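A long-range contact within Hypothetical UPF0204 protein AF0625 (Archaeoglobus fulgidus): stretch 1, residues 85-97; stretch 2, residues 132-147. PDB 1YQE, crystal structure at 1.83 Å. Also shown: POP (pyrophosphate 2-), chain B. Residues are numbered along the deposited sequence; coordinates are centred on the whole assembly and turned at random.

Stretch 1 85-97: GRKIFTVHVSGNV
Stretch 2 132-147: PEFEFTMEVTHHGPSE

Strand 88-92 of the first stretch lies parallel to a strand around 135-138 of the second, their axes 4.7 Å apart at closest approach and inclined by 23°; the rest is loop or turn. The register pairs I88 with E135 and F89 with F136, each at a CA–CA distance of 4.9 Å, and continues to H92 beside E139. Phi/psi angles are extended, for example -112/129 at F89 and -132/149 at E135. As parallel pairing requires, F89 bonds to residues flanking its partner: F89 N donates to E135 O (3.0 Å), and T137 N to F89 O (3.1 Å). E135 N to K87 O (3.2 Å) and E139 N to V91 O (2.9 Å) extend the ladder. Beyond it, G95 N donates to H143 O (2.9 Å). G95 adopts phi/psi 153/155, where a CB would jam against the preceding carbonyl and lie 3.1 Å from T141 CG2; glycine fits. The peptide before P145 is cis.

Side chains alternate between faces. F89 (chi1 m), V91 (t), F136 (t) and M138 (m, m, m) share one, an apolar surface where V91 CG2 meets F136 CE1 at 3.9 Å and V91 CB meets M138 SD at 3.9 Å. The F89 and F134 rings meet obliquely, centroids 4.8 Å apart, while K87 CB sits over the F134 face, 3.7 Å from the ring centroid.

I88, T90, E135 and T137 occupy the other face. T90 and T137 bring their methyls together, CG2 to CG2 at 3.7 Å, leaving T90 OG1 (chi1 p) to donate to E139 OE2 at 2.5 Å. At the exposed margin, extended E135 (t, t) reaches R86, whose NH2 forms a charge-complementary salt bridge with E135 OE2 (2.9 Å).

Further along, S94 (p) donates from OG to P145 O at 2.6 Å; proline's carbonyl remains a good acceptor. One water joins H92 NE2 (2.8 Å from its oxygen) to G144 O (2.7 Å from the same oxygen).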

ATOM      1  N   GLY A  85     -10.926  -8.009  14.845  1.00 31.30           N
ATOM      2  CA  GLY A  85     -10.477  -7.228  15.985  1.00 32.60           C
ATOM      3  C   GLY A  85      -9.008  -7.343  16.352  1.00 33.36           C
ATOM      4  O   GLY A  85      -8.606  -6.913  17.432  1.00 35.07           O
ATOM      5  N   ARG A  86      -8.202  -7.915  15.462  1.00 32.31           N
ATOM      6  CA  ARG A  86      -6.772  -8.074  15.721  1.00 30.95           C
ATOM      7  C   ARG A  86      -6.038  -6.737  15.713  1.00 29.61           C
ATOM      8  O   ARG A  86      -6.443  -5.801  15.024  1.00 32.33           O
ATOM      9  CB  ARG A  86      -6.143  -8.984  14.663  1.00 33.70           C
ATOM     10  CG  ARG A  86      -6.608 -10.429  14.695  1.00 34.95           C
ATOM     11  CD  ARG A  86      -6.087 -11.168  13.475  1.00 37.94           C
ATOM     12  NE  ARG A  86      -4.653 -10.961  13.303  1.00 41.45           N
ATOM     13  CZ  ARG A  86      -3.947 -11.406  12.269  1.00 42.73           C
ATOM     14  NH1 ARG A  86      -4.541 -12.089  11.300  1.00 44.18           N
ATOM     15  NH2 ARG A  86      -2.642 -11.165  12.205  1.00 44.74           N
ATOM     16  N   LYS A  87      -4.957  -6.647  16.482  1.00 25.45           N
ATOM     17  CA  LYS A  87      -4.159  -5.425  16.524  1.00 23.78           C
ATOM     18  C   LYS A  87      -3.098  -5.581  15.441  1.00 21.36           C
ATOM     19  O   LYS A  87      -2.182  -6.397  15.567  1.00 18.46           O
ATOM     20  CB  LYS A  87      -3.499  -5.259  17.897  1.00 25.50           C
ATOM     21  CG  LYS A  87      -4.481  -5.033  19.042  1.00 28.09           C
ATOM     22  CD  LYS A  87      -3.744  -4.838  20.361  1.00 29.08           C
ATOM     23  CE  LYS A  87      -4.705  -4.562  21.507  1.00 32.15           C
ATOM     24  NZ  LYS A  87      -5.414  -3.260  21.335  1.00 36.88           N
ATOM     25  N   ILE A  88      -3.221  -4.806  14.369  1.00 20.05           N
ATOM     26  CA  ILE A  88      -2.279  -4.923  13.271  1.00 19.96           C
ATOM     27  C   ILE A  88      -1.906  -3.627  12.572  1.00 18.76           C
ATOM     28  O   ILE A  88      -2.620  -2.628  12.644  1.00 19.99           O
ATOM     29  CB  ILE A  88      -2.821  -5.884  12.177  1.00 21.50           C
ATOM     30  CG1 ILE A  88      -4.241  -5.471  11.792  1.00 22.59           C
ATOM     31  CG2 ILE A  88      -2.799  -7.330  12.673  1.00 25.74           C
ATOM     32  CD1 ILE A  88      -4.868  -6.343  10.712  1.00 23.29           C
ATOM     33  N   PHE A  89      -0.757  -3.671  11.909  1.00 16.91           N
ATOM     34  CA  PHE A  89      -0.256  -2.567  11.100  1.00 17.58           C
ATOM     35  C   PHE A  89      -0.379  -3.174   9.703  1.00 14.66           C
ATOM     36  O   PHE A  89       0.090  -4.287   9.486  1.00 16.08           O
ATOM     37  CB  PHE A  89       1.224  -2.298  11.387  1.00 16.49           C
ATOM     38  CG  PHE A  89       1.491  -1.697  12.734  1.00 19.12           C
ATOM     39  CD1 PHE A  89       1.029  -0.424  13.047  1.00 20.94           C
ATOM     40  CD2 PHE A  89       2.236  -2.393  13.682  1.00 19.73           C
ATOM     41  CE1 PHE A  89       1.305   0.156  14.287  1.00 22.19           C
ATOM     42  CE2 PHE A  89       2.520  -1.822  14.925  1.00 18.84           C
ATOM     43  CZ  PHE A  89       2.052  -0.546  15.225  1.00 20.09           C
ATOM     44  N   THR A  90      -1.010  -2.485   8.761  1.00 14.99           N
ATOM     45  CA  THR A  90      -1.123  -3.068   7.431  1.00 14.37           C
ATOM     46  C   THR A  90      -0.679  -2.144   6.310  1.00 14.36           C
ATOM     47  O   THR A  90      -0.545  -0.931   6.487  1.00 14.52           O
ATOM     48  CB  THR A  90      -2.569  -3.521   7.115  1.00 16.65           C
ATOM     49  OG1 THR A  90      -3.397  -2.370   6.902  1.00 16.57           O
ATOM     50  CG2 THR A  90      -3.139  -4.348   8.264  1.00 14.09           C
ATOM     51  N   VAL A  91      -0.429  -2.757   5.160  1.00 13.57           N
ATOM     52  CA  VAL A  91      -0.037  -2.054   3.952  1.00 13.39           C
ATOM     53  C   VAL A  91      -0.754  -2.722   2.787  1.00 13.84           C
ATOM     54  O   VAL A  91      -0.867  -3.952   2.733  1.00 14.04           O
ATOM     55  CB  VAL A  91       1.487  -2.135   3.700  1.00 13.39           C
ATOM     56  CG1 VAL A  91       1.825  -1.531   2.342  1.00 13.73           C
ATOM     57  CG2 VAL A  91       2.234  -1.387   4.795  1.00 13.26           C
ATOM     58  N   HIS A  92      -1.266  -1.904   1.873  1.00 13.39           N
ATOM     59  CA  HIS A  92      -1.938  -2.414   0.688  1.00 13.27           C
ATOM     60  C   HIS A  92      -2.145  -1.278  -0.296  1.00 12.90           C
ATOM     61  O   HIS A  92      -2.065  -0.101   0.066  1.00 14.66           O
ATOM     62  CB  HIS A  92      -3.301  -3.029   1.029  1.00 13.61           C
ATOM     63  CG  HIS A  92      -4.410  -2.027   1.166  1.00 15.33           C
ATOM     64  ND1 HIS A  92      -4.670  -1.352   2.340  1.00 14.35           N
ATOM     65  CD2 HIS A  92      -5.340  -1.600   0.276  1.00 13.59           C
ATOM     66  CE1 HIS A  92      -5.712  -0.557   2.169  1.00 14.67           C
ATOM     67  NE2 HIS A  92      -6.137  -0.688   0.925  1.00 14.80           N
ATOM     68  N   VAL A  93      -2.395  -1.638  -1.548  1.00 15.07           N
ATOM     69  CA  VAL A  93      -2.655  -0.653  -2.584  1.00 14.13           C
ATOM     70  C   VAL A  93      -4.119  -0.845  -2.958  1.00 14.81           C
ATOM     71  O   VAL A  93      -4.602  -1.973  -3.033  1.00 15.63           O
ATOM     72  CB  VAL A  93      -1.753  -0.882  -3.812  1.00 15.25           C
ATOM     73  CG1 VAL A  93      -2.119   0.090  -4.919  1.00 15.15           C
ATOM     74  CG2 VAL A  93      -0.293  -0.689  -3.420  1.00 14.58           C
ATOM     75  N   SER A  94      -4.830   0.255  -3.163  1.00 14.45           N
ATOM     76  CA  SER A  94      -6.243   0.193  -3.512  1.00 14.72           C
ATOM     77  C   SER A  94      -6.457  -0.263  -4.956  1.00 14.88           C
ATOM     78  O   SER A  94      -5.559  -0.158  -5.801  1.00 12.15           O
ATOM     79  CB  SER A  94      -6.894   1.560  -3.262  1.00 14.66           C
ATOM     80  OG  SER A  94      -6.132   2.613  -3.826  1.00 15.25           O
ATOM     81  N   GLY A  95      -7.649  -0.790  -5.221  1.00 13.42           N
ATOM     82  CA  GLY A  95      -7.985  -1.282  -6.544  1.00 13.25           C
ATOM     83  C   GLY A  95      -9.043  -2.364  -6.439  1.00 14.79           C
ATOM     84  O   GLY A  95      -9.157  -3.021  -5.404  1.00 13.76           O
ATOM     85  N   ASN A  96      -9.821  -2.547  -7.502  1.00 15.57           N
ATOM     86  CA  ASN A  96     -10.886  -3.550  -7.505  1.00 16.67           C
ATOM     87  C   ASN A  96     -10.758  -4.543  -8.638  1.00 15.92           C
ATOM     88  O   ASN A  96     -10.258  -4.217  -9.712  1.00 16.73           O
ATOM     89  CB  ASN A  96     -12.261  -2.893  -7.661  1.00 16.18           C
ATOM     90  CG  ASN A  96     -12.578  -1.923  -6.562  1.00 16.19           C
ATOM     91  OD1 ASN A  96     -12.592  -2.287  -5.391  1.00 18.98           O
ATOM     92  ND2 ASN A  96     -12.849  -0.672  -6.931  1.00 16.68           N
ATOM     93  N   VAL A  97     -11.214  -5.765  -8.394  1.00 17.10           N
ATOM     94  CA  VAL A  97     -11.223  -6.758  -9.448  1.00 17.33           C
ATOM     95  C   VAL A  97     -12.686  -6.810  -9.912  1.00 21.20           C
ATOM     96  O   VAL A  97     -13.172  -5.860 -10.529  1.00 19.98           O
ATOM     97  CB  VAL A  97     -10.767  -8.156  -8.970  1.00 17.62           C
ATOM     98  CG1 VAL A  97     -10.772  -9.133 -10.151  1.00 16.13           C
ATOM     99  CG2 VAL A  97      -9.359  -8.081  -8.384  1.00 16.12           C
ATOM    100  N   PRO A 132       4.646  -4.944  21.194  1.00 25.69           N
ATOM    101  CA  PRO A 132       4.579  -6.408  21.179  1.00 26.72           C
ATOM    102  C   PRO A 132       3.208  -7.015  20.893  1.00 26.34           C
ATOM    103  O   PRO A 132       3.122  -8.095  20.306  1.00 27.19           O
ATOM    104  CB  PRO A 132       5.095  -6.788  22.567  1.00 26.59           C
ATOM    105  CG  PRO A 132       6.032  -5.681  22.896  1.00 26.92           C
ATOM    106  CD  PRO A 132       5.247  -4.472  22.455  1.00 24.67           C
ATOM    107  N   GLU A 133       2.143  -6.332  21.306  1.00 26.15           N
ATOM    108  CA  GLU A 133       0.794  -6.850  21.095  1.00 26.57           C
ATOM    109  C   GLU A 133       0.331  -6.678  19.649  1.00 26.52           C
ATOM    110  O   GLU A 133      -0.719  -7.194  19.261  1.00 25.98           O
ATOM    111  CB  GLU A 133      -0.207  -6.166  22.038  1.00 26.60           C
ATOM    112  CG  GLU A 133      -0.601  -4.748  21.625  1.00 28.03           C
ATOM    113  CD  GLU A 133       0.403  -3.686  22.052  1.00 28.57           C
ATOM    114  OE1 GLU A 133       1.621  -3.973  22.078  1.00 27.21           O
ATOM    115  OE2 GLU A 133      -0.035  -2.553  22.346  1.00 26.70           O
ATOM    116  N   PHE A 134       1.115  -5.952  18.857  1.00 24.88           N
ATOM    117  CA  PHE A 134       0.780  -5.718  17.456  1.00 23.78           C
ATOM    118  C   PHE A 134       1.544  -6.628  16.511  1.00 23.40           C
ATOM    119  O   PHE A 134       2.653  -7.072  16.802  1.00 22.49           O
ATOM    120  CB  PHE A 134       1.061  -4.266  17.058  1.00 22.84           C
ATOM    121  CG  PHE A 134      -0.064  -3.324  17.355  1.00 22.28           C
ATOM    122  CD1 PHE A 134      -0.366  -2.965  18.664  1.00 22.78           C
ATOM    123  CD2 PHE A 134      -0.833  -2.796  16.319  1.00 21.77           C
ATOM    124  CE1 PHE A 134      -1.418  -2.093  18.938  1.00 21.05           C
ATOM    125  CE2 PHE A 134      -1.886  -1.924  16.585  1.00 18.82           C
ATOM    126  CZ  PHE A 134      -2.177  -1.572  17.898  1.00 21.80           C
ATOM    127  N   GLU A 135       0.941  -6.891  15.361  1.00 23.47           N
ATOM    128  CA  GLU A 135       1.560  -7.734  14.358  1.00 24.71           C
ATOM    129  C   GLU A 135       1.462  -7.025  13.017  1.00 21.65           C
ATOM    130  O   GLU A 135       0.527  -6.264  12.785  1.00 20.57           O
ATOM    131  CB  GLU A 135       0.831  -9.079  14.295  1.00 28.18           C
ATOM    132  CG  GLU A 135       1.445 -10.085  13.347  1.00 36.37           C
ATOM    133  CD  GLU A 135       0.719 -11.418  13.374  1.00 40.07           C
ATOM    134  OE1 GLU A 135       0.654 -12.039  14.459  1.00 42.52           O
ATOM    135  OE2 GLU A 135       0.214 -11.842  12.312  1.00 43.74           O
ATOM    136  N   PHE A 136       2.437  -7.244  12.145  1.00 21.73           N
ATOM    137  CA  PHE A 136       2.392  -6.627  10.827  1.00 18.97           C
ATOM    138  C   PHE A 136       1.879  -7.621   9.800  1.00 17.57           C
ATOM    139  O   PHE A 136       2.150  -8.815   9.884  1.00 16.49           O
ATOM    140  CB  PHE A 136       3.768  -6.164  10.353  1.00 18.94           C
ATOM    141  CG  PHE A 136       3.803  -5.867   8.881  1.00 16.40           C
ATOM    142  CD1 PHE A 136       3.165  -4.737   8.374  1.00 17.48           C
ATOM    143  CD2 PHE A 136       4.374  -6.767   7.990  1.00 16.86           C
ATOM    144  CE1 PHE A 136       3.089  -4.513   7.003  1.00 16.01           C
ATOM    145  CE2 PHE A 136       4.301  -6.552   6.614  1.00 17.10           C
ATOM    146  CZ  PHE A 136       3.654  -5.418   6.123  1.00 16.17           C
ATOM    147  N   THR A 137       1.151  -7.114   8.814  1.00 17.93           N
ATOM    148  CA  THR A 137       0.646  -7.961   7.758  1.00 14.97           C
ATOM    149  C   THR A 137       0.289  -7.140   6.531  1.00 16.78           C
ATOM    150  O   THR A 137      -0.121  -5.979   6.628  1.00 16.23           O
ATOM    151  CB  THR A 137      -0.609  -8.751   8.202  1.00 19.81           C
ATOM    152  OG1 THR A 137      -0.928  -9.733   7.206  1.00 18.53           O
ATOM    153  CG2 THR A 137      -1.801  -7.818   8.378  1.00 18.34           C
ATOM    154  N   MET A 138       0.484  -7.741   5.369  1.00 17.13           N
ATOM    155  CA  MET A 138       0.122  -7.093   4.130  1.00 17.82           C
ATOM    156  C   MET A 138      -1.365  -7.375   3.991  1.00 18.95           C
ATOM    157  O   MET A 138      -1.906  -8.252   4.673  1.00 17.51           O
ATOM    158  CB  MET A 138       0.844  -7.738   2.950  1.00 17.91           C
ATOM    159  CG  MET A 138       2.311  -7.398   2.821  1.00 17.33           C
ATOM    160  SD  MET A 138       2.565  -5.650   2.481  1.00 16.43           S
ATOM    161  CE  MET A 138       1.987  -5.544   0.785  1.00 14.59           C
ATOM    162  N   GLU A 139      -2.022  -6.602   3.136  1.00 18.56           N
ATOM    163  CA  GLU A 139      -3.425  -6.808   2.822  1.00 18.23           C
ATOM    164  C   GLU A 139      -3.397  -6.900   1.309  1.00 17.59           C
ATOM    165  O   GLU A 139      -2.610  -6.207   0.663  1.00 16.38           O
ATOM    166  CB  GLU A 139      -4.285  -5.614   3.226  1.00 21.72           C
ATOM    167  CG  GLU A 139      -4.737  -5.588   4.667  1.00 26.01           C
ATOM    168  CD  GLU A 139      -5.659  -4.418   4.941  1.00 27.15           C
ATOM    169  OE1 GLU A 139      -6.732  -4.350   4.303  1.00 29.80           O
ATOM    170  OE2 GLU A 139      -5.315  -3.562   5.786  1.00 29.50           O
ATOM    171  N   VAL A 140      -4.223  -7.764   0.734  1.00 16.91           N
ATOM    172  CA  VAL A 140      -4.259  -7.876  -0.715  1.00 15.93           C
ATOM    173  C   VAL A 140      -4.855  -6.585  -1.261  1.00 16.44           C
ATOM    174  O   VAL A 140      -5.363  -5.756  -0.502  1.00 17.01           O
ATOM    175  CB  VAL A 140      -5.145  -9.057  -1.164  1.00 14.89           C
ATOM    176  CG1 VAL A 140      -4.525 -10.370  -0.713  1.00 15.66           C
ATOM    177  CG2 VAL A 140      -6.544  -8.896  -0.588  1.00 16.74           C
ATOM    178  N   THR A 141      -4.779  -6.406  -2.574  1.00 16.03           N
ATOM    179  CA  THR A 141      -5.349  -5.229  -3.211  1.00 15.52           C
ATOM    180  C   THR A 141      -6.865  -5.315  -3.081  1.00 14.99           C
ATOM    181  O   THR A 141      -7.456  -6.344  -3.391  1.00 14.30           O
ATOM    182  CB  THR A 141      -4.985  -5.177  -4.702  1.00 14.77           C
ATOM    183  OG1 THR A 141      -3.572  -4.977  -4.833  1.00 17.14           O
ATOM    184  CG2 THR A 141      -5.723  -4.053  -5.404  1.00 17.08           C
ATOM    185  N   HIS A 142      -7.482  -4.244  -2.600  1.00 15.18           N
ATOM    186  CA  HIS A 142      -8.930  -4.199  -2.442  1.00 16.59           C
ATOM    187  C   HIS A 142      -9.404  -2.804  -2.057  1.00 17.09           C
ATOM    188  O   HIS A 142      -8.630  -1.987  -1.557  1.00 14.68           O
ATOM    189  CB  HIS A 142      -9.388  -5.188  -1.373  1.00 18.58           C
ATOM    190  CG  HIS A 142      -8.956  -4.820   0.010  1.00 21.59           C
ATOM    191  ND1 HIS A 142      -9.847  -4.637   1.045  1.00 24.82           N
ATOM    192  CD2 HIS A 142      -7.726  -4.584   0.526  1.00 23.36           C
ATOM    193  CE1 HIS A 142      -9.185  -4.300   2.139  1.00 26.08           C
ATOM    194  NE2 HIS A 142      -7.896  -4.261   1.851  1.00 25.21           N
ATOM    195  N   HIS A 143     -10.692  -2.556  -2.297  1.00 17.63           N
ATOM    196  CA  HIS A 143     -11.343  -1.289  -1.995  1.00 17.49           C
ATOM    197  C   HIS A 143     -10.813  -0.097  -2.776  1.00 15.52           C
ATOM    198  O   HIS A 143      -9.734  -0.152  -3.367  1.00 15.69           O
ATOM    199  CB  HIS A 143     -11.261  -1.004  -0.490  1.00 19.45           C
ATOM    200  CG  HIS A 143     -12.119  -1.910   0.341  1.00 21.99           C
ATOM    201  ND1 HIS A 143     -12.221  -1.793   1.711  1.00 24.89           N
ATOM    202  CD2 HIS A 143     -12.922  -2.945  -0.007  1.00 23.77           C
ATOM    203  CE1 HIS A 143     -13.050  -2.714   2.170  1.00 23.26           C
ATOM    204  NE2 HIS A 143     -13.490  -3.425   1.149  1.00 24.16           N
ATOM    205  N   GLY A 144     -11.593   0.979  -2.781  1.00 16.78           N
ATOM    206  CA  GLY A 144     -11.185   2.185  -3.479  1.00 14.50           C
ATOM    207  C   GLY A 144     -10.141   2.913  -2.648  1.00 16.03           C
ATOM    208  O   GLY A 144      -9.817   2.474  -1.545  1.00 16.51           O
ATOM    209  N   PRO A 145      -9.579   4.017  -3.150  1.00 15.28           N
ATOM    210  CA  PRO A 145      -9.887   4.595  -4.461  1.00 16.60           C
ATOM    211  C   PRO A 145      -9.113   3.876  -5.574  1.00 17.50           C
ATOM    212  O   PRO A 145      -7.949   3.501  -5.403  1.00 17.64           O
ATOM    213  CB  PRO A 145      -9.470   6.051  -4.285  1.00 16.64           C
ATOM    214  CG  PRO A 145      -8.225   5.907  -3.412  1.00 16.81           C
ATOM    215  CD  PRO A 145      -8.653   4.880  -2.388  1.00 14.26           C
ATOM    216  N   SER A 146      -9.762   3.661  -6.712  1.00 18.17           N
ATOM    217  CA  SER A 146      -9.098   2.984  -7.815  1.00 17.63           C
ATOM    218  C   SER A 146      -8.513   3.969  -8.818  1.00 17.55           C
ATOM    219  O   SER A 146      -7.551   3.655  -9.516  1.00 17.12           O
ATOM    220  CB  SER A 146     -10.077   2.058  -8.536  1.00 18.49           C
ATOM    221  OG  SER A 146     -11.151   2.803  -9.071  1.00 15.56           O
ATOM    222  N   GLU A 147      -9.091   5.164  -8.875  1.00 17.61           N
ATOM    223  CA  GLU A 147      -8.641   6.167  -9.826  1.00 15.83           C
ATOM    224  C   GLU A 147      -7.537   7.076  -9.297  1.00 15.05           C
ATOM    225  O   GLU A 147      -7.748   8.264  -9.080  1.00 16.66           O
ATOM    226  CB  GLU A 147      -9.836   6.999 -10.293  1.00 15.15           C
ATOM    227  CG  GLU A 147     -11.050   6.152 -10.676  1.00 19.27           C
ATOM    228  CD  GLU A 147     -10.725   5.044 -11.667  1.00 19.88           C
ATOM    229  OE1 GLU A 147     -10.321   5.353 -12.805  1.00 23.85           O
ATOM    230  OE2 GLU A 147     -10.874   3.859 -11.310  1.00 21.18           O
TER
HETATM  231  P1  POP B3000     -12.739   1.750   6.089  1.00 83.03           P
HETATM  232  O1  POP B3000     -13.580   1.160   7.209  1.00 81.98           O
HETATM  233  O2  POP B3000     -12.524   3.240   6.377  1.00 82.26           O
HETATM  234  O3  POP B3000     -13.443   1.631   4.745  1.00 82.66           O
HETATM  235  O   POP B3000     -11.222   1.073   6.036  1.00 82.09           O
HETATM  236  P2  POP B3000     -10.893  -0.450   5.459  1.00 82.67           P
HETATM  237  O4  POP B3000     -12.127  -1.220   5.072  1.00 81.93           O
HETATM  238  O5  POP B3000     -10.131  -1.213   6.492  1.00 81.57           O
HETATM  239  O6  POP B3000      -9.910  -0.160   4.217  1.00 82.05           O
HETATM  240  O   HOH W   1      -2.698  -2.373  22.829  1.00 36.59           O
HETATM  241  O   HOH W   2      -8.255   0.875   0.019  1.00 22.57           O
HETATM  242  O   HOH W   3      -1.855  -4.436  -2.548  1.00 22.37           O
HETATM  243  O   HOH W   4     -12.329  -4.123  -3.727  1.00 20.67           O